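Local coordinates for thioredoxin reductase (Streptomyces clavuligerus, PDB 4NTD), which is an FAD-dependent oxidoreductase of the thioredoxin reductase family that catalyses disulfide bond formation in a natural product, probably the antibiotic holomycin, at residues 143-146 / 150-153; 175-180 / 189-194; 182-187 / 198-203. All coordinates share one frame; numbering follows the deposited sequence. Where two conformers were deposited one is given.

How the interactions relate
All three contacts rest on apolar side chains, but they differ in place. Interaction 1 is partly buried: it folds the loop after strand 141-144 back on the start of helix 151-154, where a backbone carbonyl also abuts the valine. Interactions 2 and 3 are buried and both use helix 184-191, the first against strand 175-178, the second against strand 198-201. In interaction 2 a helix leucine reaches down to the sheet; in interaction 3 a strand leucine reaches up to the helix. The two strands are neighbours, probably hydrogen-bonded from Gly-179 N to Phe-201 O and from Phe-201 N to Val-177 O (both 2.8 Å). Interaction 1 touches this unit at Pro-146 CB, 3.7 Å from Thr-180 CG2.

Interaction 1: 143-146 / 150-153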
ATOM      1  N   ASP A 143     -13.075  -0.534 -16.887  1.00 19.37           N
ATOM      2  CA  ASP A 143     -14.424  -0.130 -16.492  1.00 19.33           C
ATOM      3  C   ASP A 143     -15.346  -0.265 -17.697  1.00 20.21           C
ATOM      4  O   ASP A 143     -15.201   0.471 -18.673  1.00 22.33           O
ATOM      5  CB  ASP A 143     -14.447   1.323 -16.015  1.00 19.33           C
ATOM      6  CG  ASP A 143     -13.641   1.536 -14.755  1.00 19.00           C
ATOM      7  OD1 ASP A 143     -12.514   2.068 -14.850  1.00 19.87           O
ATOM      8  OD2 ASP A 143     -14.131   1.171 -13.667  1.00 18.88           O
ATOM      9  N   GLU A 144     -16.280  -1.208 -17.638  1.00 19.98           N
ATOM     10  CA  GLU A 144     -17.282  -1.346 -18.691  1.00 20.67           C
ATOM     11  C   GLU A 144     -18.493  -0.503 -18.320  1.00 20.97           C
ATOM     12  O   GLU A 144     -19.187  -0.792 -17.343  1.00 22.15           O
ATOM     13  CB  GLU A 144     -17.663  -2.809 -18.893  1.00 24.36           C
ATOM     14  CG  GLU A 144     -16.501  -3.668 -19.365  1.00 29.64           C
ATOM     15  CD  GLU A 144     -16.905  -5.094 -19.697  1.00 35.76           C
ATOM     16  OE1 GLU A 144     -18.095  -5.442 -19.550  1.00 37.66           O
ATOM     17  OE2 GLU A 144     -16.023  -5.875 -20.110  1.00 39.38           O
ATOM     18  N   LEU A 145     -18.727   0.547 -19.102  1.00 21.62           N
ATOM     19  CA  LEU A 145     -19.738   1.552 -18.789  1.00 21.43           C
ATOM     20  C   LEU A 145     -21.060   1.238 -19.483  1.00 22.29           C
ATOM     21  O   LEU A 145     -21.074   0.557 -20.513  1.00 22.84           O
ATOM     22  CB  LEU A 145     -19.248   2.937 -19.219  1.00 21.97           C
ATOM     23  CG  LEU A 145     -17.911   3.398 -18.631  1.00 23.94           C
ATOM     24  CD1 LEU A 145     -17.501   4.730 -19.240  1.00 26.79           C
ATOM     25  CD2 LEU A 145     -17.990   3.503 -17.116  1.00 25.44           C
ATOM     26  N   PRO A 146     -22.177   1.735 -18.923  1.00 23.31           N
ATOM     27  CA  PRO A 146     -23.475   1.504 -19.558  1.00 23.89           C
ATOM     28  C   PRO A 146     -23.597   2.225 -20.897  1.00 25.36           C
ATOM     29  O   PRO A 146     -23.119   3.353 -21.041  1.00 24.27           O
ATOM     30  CB  PRO A 146     -24.484   2.056 -18.540  1.00 26.99           C
ATOM     31  CG  PRO A 146     -23.711   2.967 -17.656  1.00 25.94           C
ATOM     32  CD  PRO A 146     -22.292   2.487 -17.658  1.00 24.51           C
ATOM     33  N   GLY A 150     -23.889   9.967 -23.976  1.00 28.27           N
ATOM     34  CA  GLY A 150     -23.271  10.940 -23.079  1.00 27.09           C
ATOM     35  C   GLY A 150     -22.303  10.333 -22.076  1.00 25.22           C
ATOM     36  O   GLY A 150     -21.390  11.014 -21.613  1.00 24.95           O
ATOM     37  N   VAL A 151     -22.492   9.057 -21.741  1.00 24.08           N
ATOM     38  CA  VAL A 151     -21.694   8.405 -20.694  1.00 23.19           C
ATOM     39  C   VAL A 151     -20.205   8.349 -21.055  1.00 25.55           C
ATOM     40  O   VAL A 151     -19.358   8.722 -20.241  1.00 25.29           O
ATOM     41  CB  VAL A 151     -22.239   6.992 -20.370  1.00 25.72           C
ATOM     42  CG1 VAL A 151     -21.251   6.189 -19.532  1.00 26.33           C
ATOM     43  CG2 VAL A 151     -23.578   7.105 -19.652  1.00 25.80           C
ATOM     44  N   ARG A 152     -19.893   7.893 -22.267  1.00 28.16           N
ATOM     45  CA  ARG A 152     -18.501   7.827 -22.733  1.00 30.15           C
ATOM     46  C   ARG A 152     -17.829   9.197 -22.760  1.00 27.67           C
ATOM     47  O   ARG A 152     -16.682   9.340 -22.330  1.00 28.82           O
ATOM     48  CB  ARG A 152     -18.411   7.216 -24.138  1.00 41.47           C
ATOM     49  CG  ARG A 152     -18.247   5.706 -24.168  1.00 54.89           C
ATOM     50  CD  ARG A 152     -17.590   5.238 -25.461  1.00 70.40           C
ATOM     51  NE  ARG A 152     -18.328   5.664 -26.653  1.00 80.78           N
ATOM     52  CZ  ARG A 152     -18.006   6.691 -27.446  1.00 90.53           C
ATOM     53  NH1 ARG A 152     -16.935   7.446 -27.210  1.00101.68           N
ATOM     54  NH2 ARG A 152     -18.770   6.965 -28.497  1.00 98.17           N
ATOM     55  N   GLU A 153     -18.556  10.191 -23.267  1.00 28.19           N
ATOM     56  CA  GLU A 153     -18.014  11.529 -23.443  0.50 29.12           C
ATOM     57  C   GLU A 153     -17.678  12.193 -22.102  1.00 26.72           C
ATOM     58  O   GLU A 153     -16.673  12.896 -21.990  1.00 28.03           O
ATOM     59  CB  GLU A 153     -18.998  12.391 -24.246  0.50 30.30           C
ATOM     60  CG  GLU A 153     -19.145  11.974 -25.707  0.50 32.63           C
ATOM     61  CD  GLU A 153     -20.137  10.843 -25.924  0.50 30.77           C
ATOM     62  OE1 GLU A 153     -20.716  10.346 -24.933  0.50 28.37           O
ATOM     63  OE2 GLU A 153     -20.334  10.448 -27.092  0.50 37.10           O
TER
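Val-151, packed against Leu-145 and Pro-146, is introduced by Gly-150 at the N-cap of helix 151-154. With a phi of 102°, Gly-150 adopts a backbone shape in which a beta carbon would press on the preceding carbonyl oxygen, so glycine suits this entrance. Val-151 then makes the contact. Its CG1 stands anti to the backbone N (chi1 167°), and this methyl alone reaches Leu-145 and the proline ring. It lies 3.8 Å from Leu-145 CB, and Leu-145 CD1 lies 4.0 Å from Val-151 CG1, so the leucine meets the methyl with both its root and one tip. On the proline ring, Pro-146 CD is 4.3 Å from Val-151 CG1. The carbonyl oxygen of Pro-146 lies over the valine's branch point, 3.7 Å from Val-151 CG1 and almost as near to CB and CG2. A compact, branched valine suits this place, where it is buried while its partners are only partly so. Arg-152 follows on the exposed side of the helix, as its charge would lead one to expect. Earlier in the chain, Asp-143 touches the flavin cofactor and forms a salt bridge with Arg-65. With CH groups set against methyls and one carbonyl oxygen, the fit depends on shape and not on bond direction.

Interaction 2: 175-180 / 189-194. With GSH (glutathione), chain B.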
ATOM      1  N   LEU A 175     -26.344  15.331  -6.941  1.00 17.16           N
ATOM      2  CA  LEU A 175     -25.726  14.128  -7.496  1.00 17.35           C
ATOM      3  C   LEU A 175     -26.784  13.129  -7.944  1.00 17.75           C
ATOM      4  O   LEU A 175     -27.830  12.995  -7.309  1.00 18.01           O
ATOM      5  CB  LEU A 175     -24.823  13.459  -6.456  1.00 17.54           C
ATOM      6  CG  LEU A 175     -23.858  14.357  -5.682  1.00 17.93           C
ATOM      7  CD1 LEU A 175     -23.003  13.516  -4.746  1.00 18.23           C
ATOM      8  CD2 LEU A 175     -22.985  15.177  -6.620  1.00 18.65           C
ATOM      9  N   GLY A 176     -26.502  12.428  -9.038  1.00 18.66           N
ATOM     10  CA  GLY A 176     -27.366  11.352  -9.514  1.00 18.56           C
ATOM     11  C   GLY A 176     -26.623  10.030  -9.554  1.00 18.11           C
ATOM     12  O   GLY A 176     -25.396  10.004  -9.659  1.00 19.05           O
ATOM     13  N   VAL A 177     -27.372   8.935  -9.452  1.00 17.81           N
ATOM     14  CA  VAL A 177     -26.831   7.586  -9.620  1.00 18.25           C
ATOM     15  C   VAL A 177     -27.712   6.831 -10.610  1.00 19.28           C
ATOM     16  O   VAL A 177     -28.928   6.783 -10.440  1.00 19.47           O
ATOM     17  CB  VAL A 177     -26.797   6.811  -8.288  1.00 19.23           C
ATOM     18  CG1 VAL A 177     -26.207   5.420  -8.488  1.00 19.45           C
ATOM     19  CG2 VAL A 177     -26.007   7.585  -7.241  1.00 19.97           C
ATOM     20  N   LEU A 178     -27.104   6.247 -11.642  1.00 18.95           N
ATOM     21  CA  LEU A 178     -27.859   5.466 -12.625  1.00 19.43           C
ATOM     22  C   LEU A 178     -27.998   4.020 -12.163  1.00 20.48           C
ATOM     23  O   LEU A 178     -27.025   3.409 -11.721  1.00 20.81           O
ATOM     24  CB  LEU A 178     -27.181   5.499 -13.997  1.00 19.88           C
ATOM     25  CG  LEU A 178     -26.847   6.872 -14.585  1.00 20.84           C
ATOM     26  CD1 LEU A 178     -26.289   6.710 -15.991  1.00 22.19           C
ATOM     27  CD2 LEU A 178     -28.064   7.786 -14.601  1.00 22.12           C
ATOM     28  N   GLY A 179     -29.205   3.470 -12.282  1.00 20.20           N
ATOM     29  CA  GLY A 179     -29.475   2.089 -11.877  1.00 20.99           C
ATOM     30  C   GLY A 179     -29.086   1.081 -12.945  1.00 22.72           C
ATOM     31  O   GLY A 179     -29.928   0.324 -13.430  1.00 24.38           O
ATOM     32  N   THR A 180     -27.801   1.066 -13.292  1.00 23.62           N
ATOM     33  CA  THR A 180     -27.276   0.228 -14.370  1.00 24.16           C
ATOM     34  C   THR A 180     -26.472  -0.968 -13.849  1.00 25.70           C
ATOM     35  O   THR A 180     -25.919  -1.740 -14.637  1.00 28.20           O
ATOM     36  CB  THR A 180     -26.377   1.063 -15.305  1.00 23.81           C
ATOM     37  OG1 THR A 180     -25.351   1.703 -14.537  1.00 23.16           O
ATOM     38  CG2 THR A 180     -27.196   2.124 -16.027  1.00 26.92           C
ATOM     39  N   LEU A 189     -26.380   5.250  -1.394  1.00 16.88           N
ATOM     40  CA  LEU A 189     -26.287   5.375   0.060  1.00 17.07           C
ATOM     41  C   LEU A 189     -24.898   5.865   0.482  1.00 17.55           C
ATOM     42  O   LEU A 189     -24.774   6.680   1.393  1.00 18.03           O
ATOM     43  CB  LEU A 189     -26.616   4.041   0.737  1.00 18.25           C
ATOM     44  CG  LEU A 189     -28.040   3.516   0.520  1.00 20.42           C
ATOM     45  CD1 LEU A 189     -28.161   2.081   1.006  1.00 21.93           C
ATOM     46  CD2 LEU A 189     -29.064   4.412   1.202  1.00 20.84           C
ATOM     47  N   LEU A 190     -23.864   5.374  -0.197  1.00 17.61           N
ATOM     48  CA  LEU A 190     -22.490   5.828   0.030  1.00 17.35           C
ATOM     49  C   LEU A 190     -22.321   7.313  -0.311  1.00 16.82           C
ATOM     50  O   LEU A 190     -21.724   8.068   0.457  1.00 17.05           O
ATOM     51  CB  LEU A 190     -21.514   4.971  -0.788  1.00 17.43           C
ATOM     52  CG  LEU A 190     -20.026   5.335  -0.801  1.00 19.58           C
ATOM     53  CD1 LEU A 190     -19.443   5.364   0.604  1.00 21.62           C
ATOM     54  CD2 LEU A 190     -19.271   4.345  -1.675  1.00 22.03           C
ATOM     55  N   LEU A 191     -22.866   7.730  -1.453  1.00 17.58           N
ATOM     56  CA  LEU A 191     -22.743   9.120  -1.906  1.00 17.64           C
ATOM     57  C   LEU A 191     -23.460  10.133  -1.007  1.00 17.56           C
ATOM     58  O   LEU A 191     -23.108  11.315  -1.006  1.00 17.60           O
ATOM     59  CB  LEU A 191     -23.222   9.259  -3.355  1.00 18.41           C
ATOM     60  CG  LEU A 191     -22.231   8.718  -4.388  1.00 20.10           C
ATOM     61  CD1 LEU A 191     -22.918   8.448  -5.717  1.00 22.38           C
ATOM     62  CD2 LEU A 191     -21.072   9.687  -4.582  1.00 20.01           C
ATOM     63  N   ARG A 192     -24.444   9.674  -0.232  1.00 18.30           N
ATOM     64  CA  ARG A 192     -25.121  10.543   0.742  1.00 19.43           C
ATOM     65  C   ARG A 192     -24.183  11.076   1.826  1.00 18.83           C
ATOM     66  O   ARG A 192     -24.513  12.046   2.508  1.00 20.29           O
ATOM     67  CB  ARG A 192     -26.318   9.834   1.393  1.00 20.39           C
ATOM     68  CG  ARG A 192     -27.622  10.008   0.635  1.00 22.02           C
ATOM     69  CD  ARG A 192     -28.189  11.417   0.772  1.00 22.79           C
ATOM     70  NE  ARG A 192     -28.867  11.652   2.053  1.00 23.68           N
ATOM     71  CZ  ARG A 192     -28.386  12.355   3.082  1.00 23.71           C
ATOM     72  NH1 ARG A 192     -27.182  12.922   3.046  1.00 24.05           N
ATOM     73  NH2 ARG A 192     -29.127  12.490   4.177  1.00 27.65           N
ATOM     74  N   GLN A 193     -23.024  10.441   1.986  1.00 18.41           N
ATOM     75  CA  GLN A 193     -21.988  10.946   2.881  1.00 18.82           C
ATOM     76  C   GLN A 193     -21.365  12.260   2.369  1.00 18.46           C
ATOM     77  O   GLN A 193     -20.812  13.027   3.157  1.00 20.30           O
ATOM     78  CB  GLN A 193     -20.917   9.863   3.099  1.00 19.47           C
ATOM     79  CG  GLN A 193     -19.747  10.249   3.993  1.00 19.65           C
ATOM     80  CD  GLN A 193     -20.167  10.763   5.360  1.00 20.42           C
ATOM     81  OE1 GLN A 193     -21.244  10.436   5.860  1.00 21.08           O
ATOM     82  NE2 GLN A 193     -19.307  11.566   5.976  1.00 20.07           N
ATOM     83  N   TRP A 194     -21.476  12.524   1.064  1.00 17.64           N
ATOM     84  CA  TRP A 194     -20.917  13.742   0.459  1.00 17.65           C
ATOM     85  C   TRP A 194     -21.942  14.828   0.091  1.00 18.01           C
ATOM     86  O   TRP A 194     -21.562  15.982  -0.110  1.00 18.91           O
ATOM     87  CB  TRP A 194     -20.099  13.381  -0.784  1.00 16.98           C
ATOM     88  CG  TRP A 194     -18.751  12.794  -0.480  1.00 16.48           C
ATOM     89  CD1 TRP A 194     -17.579  13.477  -0.328  1.00 16.63           C
ATOM     90  CD2 TRP A 194     -18.434  11.409  -0.301  1.00 16.22           C
ATOM     91  NE1 TRP A 194     -16.550  12.602  -0.069  1.00 16.51           N
ATOM     92  CE2 TRP A 194     -17.049  11.326  -0.044  1.00 15.88           C
ATOM     93  CE3 TRP A 194     -19.187  10.228  -0.328  1.00 16.31           C
ATOM     94  CZ2 TRP A 194     -16.398  10.108   0.178  1.00 16.40           C
ATOM     95  CZ3 TRP A 194     -18.541   9.018  -0.103  1.00 16.41           C
ATOM     96  CH2 TRP A 194     -17.159   8.969   0.148  1.00 16.24           C
TER
HETATM   97  N1  GSH B 401     -15.719  -1.361  -3.747  0.50 39.28           N
HETATM   98  CA1 GSH B 401     -16.864  -0.814  -3.016  0.50 27.52           C
HETATM   99  C1  GSH B 401     -17.647  -2.000  -2.418  0.50 37.43           C
HETATM  100  O11 GSH B 401     -18.454  -2.578  -3.186  0.50 38.41           O
HETATM  101  O12 GSH B 401     -17.430  -2.301  -1.217  0.50 44.58           O
HETATM  102  CB1 GSH B 401     -17.825  -0.096  -3.932  0.50 32.71           C
HETATM  103  CG1 GSH B 401     -18.030   1.365  -3.535  0.50 34.20           C
HETATM  104  CD1 GSH B 401     -16.739   2.134  -3.803  0.50 35.40           C
HETATM  105  OE1 GSH B 401     -15.972   2.440  -2.892  0.50 39.91           O
HETATM  106  N2  GSH B 401     -16.610   2.526  -5.073  0.50 32.87           N
HETATM  107  CA2 GSH B 401     -15.440   3.257  -5.570  0.50 32.56           C
HETATM  108  C2  GSH B 401     -14.405   2.260  -5.884  0.50 31.67           C
HETATM  109  O2  GSH B 401     -14.612   1.049  -5.966  0.50 38.09           O
HETATM  110  CB2 GSH B 401     -14.622   3.949  -4.478  0.50 15.35           C
HETATM  111  SG2 GSH B 401     -14.138   5.716  -4.626  0.50 22.85           S
HETATM  112  N3  GSH B 401     -13.238   2.876  -5.893  0.50 24.78           N
HETATM  113  CA3 GSH B 401     -12.047   2.142  -5.952  0.50 20.69           C
HETATM  114  C3  GSH B 401     -11.149   2.368  -7.198  0.50 24.32           C
HETATM  115  O31 GSH B 401     -11.389   3.424  -8.031  0.50 21.66           O
HETATM  116  O32 GSH B 401     -10.129   1.591  -7.412  0.50 19.57           O
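Leu-175 and Val-177 both point at Leu-191, whose two methyls divide between them. Leu-175, the first residue of its strand, offers CD1, which lies 4.3 Å from Leu-191 CD2. Gly-176 has no side chain to offer; its backbone is hydrogen-bonded within the sheet to Thr-252 and Phe-254 of strand 252-254. Val-177 makes the tighter contact: its CG2, standing beside the backbone N, is 3.6 Å from Leu-191 CD1. Alternate strand residues thus face helix 184-191, as expected in the beta-alpha-beta unit 175-178, 184-191, 198-201. This unit belongs to the second parallel sheet, which probably corresponds to the pyridine-nucleotide domain of thioredoxin reductases. Valine, branched at CB, holds its methyl close to the strand, while the longer leucines span the wider gap. Leu-178 faces the other way, packing on Val-253. Beyond it, Gly-179 centres an inverse gamma turn with a weak bond from Thr-180 N to Leu-178 O (2.9 Å). On the helix, Leu-190 points elsewhere: extending away from its own N (chi1 175°), it brings CD2 to 3.7 Å from glutathione CG1, while its CD1 meets the Trp-194 ring at the edge, in plane. The indole NE1 is hydrogen-bonded to Arg-51 O of the second subunit.

Interaction 3: 182-187 / 198-203; sequences PGAVRH and VVLFRH
Leu-200 meets Ala-184 and Val-185, while the ring of the next residue, Phe-201, is on the other side of the strand, with Val-199 CG1 over one face, 4.0 Å above the plane and displaced toward the rim. The other flat group, the imidazole of His-187, touches glutathione and meets the ring of His-161 with the planes about 10° apart, its NE2 hydrogen-bonded to the His-161 backbone O; this part of the helix therefore lines the ligand pocket. The contact itself belongs to the return half of a beta-alpha-beta unit, in which helix 184-191 packs on strand 198-201 on one side of a parallel sheet. In the first turn, His-187 N is hydrogen-bonded to Gly-183 O (3.0 Å). Ala-184 and Val-185 are small enough to bring this turn close to the strand. Leu-200 fills the interface with both branches: its first torsion (chi1 175°) carries CG away from the backbone N, and the second (chi2 63°) turns the fork so that CD1 lies 4.2 Å from Ala-184 CB and CD2 lies 4.1 Å from Val-185 CG2. Leu-215 of helix 209-217 packs on both Val-185 and Leu-200. Arg-186, on the exposed side, forms a salt bridge with Asp-325 of the second subunit. Leu-200 CD1 also lies 3.5 Å from the backbone O of Val-177 on the neighbouring strand.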
ATOM      1  N   PRO A 182     -26.131  -3.868 -10.158  1.00 27.12           N
ATOM      2  CA  PRO A 182     -26.660  -4.298  -8.857  1.00 28.85           C
ATOM      3  C   PRO A 182     -26.093  -3.522  -7.661  1.00 27.29           C
ATOM      4  O   PRO A 182     -26.687  -3.551  -6.586  1.00 30.28           O
ATOM      5  CB  PRO A 182     -26.243  -5.771  -8.766  1.00 32.90           C
ATOM      6  CG  PRO A 182     -25.982  -6.198 -10.165  1.00 35.14           C
ATOM      7  CD  PRO A 182     -25.505  -4.980 -10.896  1.00 30.73           C
ATOM      8  N   GLY A 183     -24.956  -2.851  -7.843  1.00 24.18           N
ATOM      9  CA  GLY A 183     -24.352  -2.049  -6.782  1.00 23.59           C
ATOM     10  C   GLY A 183     -24.872  -0.624  -6.661  1.00 21.73           C
ATOM     11  O   GLY A 183     -24.439   0.116  -5.780  1.00 20.70           O
ATOM     12  N   ALA A 184     -25.808  -0.236  -7.528  1.00 20.31           N
ATOM     13  CA  ALA A 184     -26.276   1.154  -7.593  1.00 19.11           C
ATOM     14  C   ALA A 184     -26.941   1.657  -6.306  1.00 18.34           C
ATOM     15  O   ALA A 184     -26.742   2.811  -5.921  1.00 18.10           O
ATOM     16  CB  ALA A 184     -27.220   1.338  -8.773  1.00 18.97           C
ATOM     17  N   VAL A 185     -27.728   0.807  -5.648  1.00 18.87           N
ATOM     18  CA  VAL A 185     -28.403   1.205  -4.407  1.00 19.02           C
ATOM     19  C   VAL A 185     -27.377   1.539  -3.324  1.00 18.50           C
ATOM     20  O   VAL A 185     -27.430   2.615  -2.728  1.00 19.19           O
ATOM     21  CB  VAL A 185     -29.385   0.124  -3.897  1.00 20.14           C
ATOM     22  CG1 VAL A 185     -29.904   0.469  -2.505  1.00 21.66           C
ATOM     23  CG2 VAL A 185     -30.556  -0.023  -4.858  1.00 22.46           C
ATOM     24  N   ARG A 186     -26.443   0.622  -3.078  1.00 18.65           N
ATOM     25  CA  ARG A 186     -25.388   0.856  -2.091  1.00 19.67           C
ATOM     26  C   ARG A 186     -24.544   2.080  -2.456  1.00 18.81           C
ATOM     27  O   ARG A 186     -24.099   2.818  -1.576  1.00 18.88           O
ATOM     28  CB  ARG A 186     -24.499  -0.383  -1.920  1.00 23.85           C
ATOM     29  CG  ARG A 186     -25.164  -1.518  -1.151  1.00 30.69           C
ATOM     30  CD  ARG A 186     -24.213  -2.675  -0.869  1.00 42.03           C
ATOM     31  NE  ARG A 186     -23.849  -2.778   0.548  1.00 55.81           N
ATOM     32  CZ  ARG A 186     -22.817  -2.167   1.134  1.00 67.15           C
ATOM     33  NH1 ARG A 186     -21.996  -1.374   0.450  1.00 79.32           N
ATOM     34  NH2 ARG A 186     -22.605  -2.353   2.432  1.00 75.51           N
ATOM     35  N   HIS A 187     -24.343   2.305  -3.754  1.00 17.58           N
ATOM     36  CA  HIS A 187     -23.567   3.457  -4.217  1.00 17.27           C
ATOM     37  C   HIS A 187     -24.256   4.783  -3.887  1.00 16.94           C
ATOM     38  O   HIS A 187     -23.599   5.740  -3.476  1.00 17.39           O
ATOM     39  CB  HIS A 187     -23.287   3.359  -5.723  1.00 17.87           C
ATOM     40  CG  HIS A 187     -21.952   3.902  -6.122  1.00 19.39           C
ATOM     41  ND1 HIS A 187     -20.772   3.419  -5.599  1.00 20.86           N
ATOM     42  CD2 HIS A 187     -21.606   4.871  -7.001  1.00 19.90           C
ATOM     43  CE1 HIS A 187     -19.756   4.073  -6.133  1.00 22.09           C
ATOM     44  NE2 HIS A 187     -20.235   4.958  -6.988  1.00 21.25           N
ATOM     45  N   VAL A 198     -29.043  13.576  -3.326  1.00 17.04           N
ATOM     46  CA  VAL A 198     -28.659  12.408  -4.120  1.00 17.32           C
ATOM     47  C   VAL A 198     -29.923  11.709  -4.613  1.00 17.92           C
ATOM     48  O   VAL A 198     -30.797  11.380  -3.815  1.00 17.99           O
ATOM     49  CB  VAL A 198     -27.823  11.410  -3.291  1.00 17.79           C
ATOM     50  CG1 VAL A 198     -27.430  10.201  -4.134  1.00 19.58           C
ATOM     51  CG2 VAL A 198     -26.581  12.089  -2.730  1.00 18.23           C
ATOM     52  N   VAL A 199     -30.011  11.487  -5.924  1.00 17.41           N
ATOM     53  CA  VAL A 199     -31.162  10.827  -6.538  1.00 18.41           C
ATOM     54  C   VAL A 199     -30.728   9.545  -7.245  1.00 18.11           C
ATOM     55  O   VAL A 199     -29.723   9.536  -7.960  1.00 19.05           O
ATOM     56  CB  VAL A 199     -31.847  11.763  -7.559  1.00 21.09           C
ATOM     57  CG1 VAL A 199     -32.856  11.009  -8.416  1.00 24.54           C
ATOM     58  CG2 VAL A 199     -32.522  12.920  -6.838  1.00 21.97           C
ATOM     59  N   LEU A 200     -31.495   8.474  -7.049  1.00 17.85           N
ATOM     60  CA  LEU A 200     -31.295   7.228  -7.784  1.00 18.23           C
ATOM     61  C   LEU A 200     -32.270   7.166  -8.952  1.00 17.76           C
ATOM     62  O   LEU A 200     -33.483   7.215  -8.756  1.00 18.94           O
ATOM     63  CB  LEU A 200     -31.498   6.011  -6.876  1.00 19.43           C
ATOM     64  CG  LEU A 200     -31.426   4.630  -7.546  1.00 19.31           C
ATOM     65  CD1 LEU A 200     -30.050   4.374  -8.141  1.00 19.75           C
ATOM     66  CD2 LEU A 200     -31.794   3.527  -6.567  1.00 20.86           C
ATOM     67  N   PHE A 201     -31.730   7.063 -10.163  1.00 16.95           N
ATOM     68  CA  PHE A 201     -32.533   6.800 -11.351  1.00 18.10           C
ATOM     69  C   PHE A 201     -32.635   5.283 -11.474  1.00 19.21           C
ATOM     70  O   PHE A 201     -31.677   4.627 -11.886  1.00 20.23           O
ATOM     71  CB  PHE A 201     -31.886   7.443 -12.577  1.00 18.89           C
ATOM     72  CG  PHE A 201     -31.798   8.941 -12.486  1.00 19.45           C
ATOM     73  CD1 PHE A 201     -32.857   9.737 -12.903  1.00 21.00           C
ATOM     74  CD2 PHE A 201     -30.672   9.559 -11.953  1.00 20.05           C
ATOM     75  CE1 PHE A 201     -32.789  11.117 -12.808  1.00 21.81           C
ATOM     76  CE2 PHE A 201     -30.599  10.939 -11.855  1.00 21.75           C
ATOM     77  CZ  PHE A 201     -31.660  11.720 -12.284  1.00 22.34           C
ATOM     78  N   ARG A 202     -33.782   4.717 -11.105  0.50 19.61           N
ATOM     79  CA  ARG A 202     -33.905   3.259 -10.988  0.50 21.02           C
ATOM     80  C   ARG A 202     -33.592   2.513 -12.283  0.50 21.58           C
ATOM     81  O   ARG A 202     -32.988   1.442 -12.239  0.50 21.64           O
ATOM     82  CB  ARG A 202     -35.288   2.842 -10.483  0.50 21.23           C
ATOM     83  CG  ARG A 202     -35.377   1.350 -10.187  0.50 23.04           C
ATOM     84  CD  ARG A 202     -36.683   0.968  -9.509  0.50 23.78           C
ATOM     85  NE  ARG A 202     -37.810   0.927 -10.434  0.50 24.72           N
ATOM     86  CZ  ARG A 202     -38.221  -0.168 -11.066  0.50 26.78           C
ATOM     87  NH1 ARG A 202     -37.593  -1.322 -10.881  0.50 26.35           N
ATOM     88  NH2 ARG A 202     -39.261  -0.108 -11.886  0.50 28.64           N
ATOM     89  N   HIS A 203     -34.005   3.062 -13.425  1.00 22.09           N
ATOM     90  CA  HIS A 203     -33.660   2.463 -14.725  1.00 23.33           C
ATOM     91  C   HIS A 203     -34.095   0.990 -14.818  1.00 25.40           C
ATOM     92  O   HIS A 203     -33.400   0.161 -15.410  1.00 27.78           O
ATOM     93  CB  HIS A 203     -32.145   2.607 -14.958  1.00 23.33           C
ATOM     94  CG  HIS A 203     -31.712   2.362 -16.370  1.00 26.13           C
ATOM     95  ND1 HIS A 203     -32.220   3.072 -17.432  1.00 27.14           N
ATOM     96  CD2 HIS A 203     -30.799   1.509 -16.891  1.00 26.61           C
ATOM     97  CE1 HIS A 203     -31.653   2.660 -18.551  1.00 29.18           C
ATOM     98  NE2 HIS A 203     -30.784   1.711 -18.250  1.00 28.73           N
TER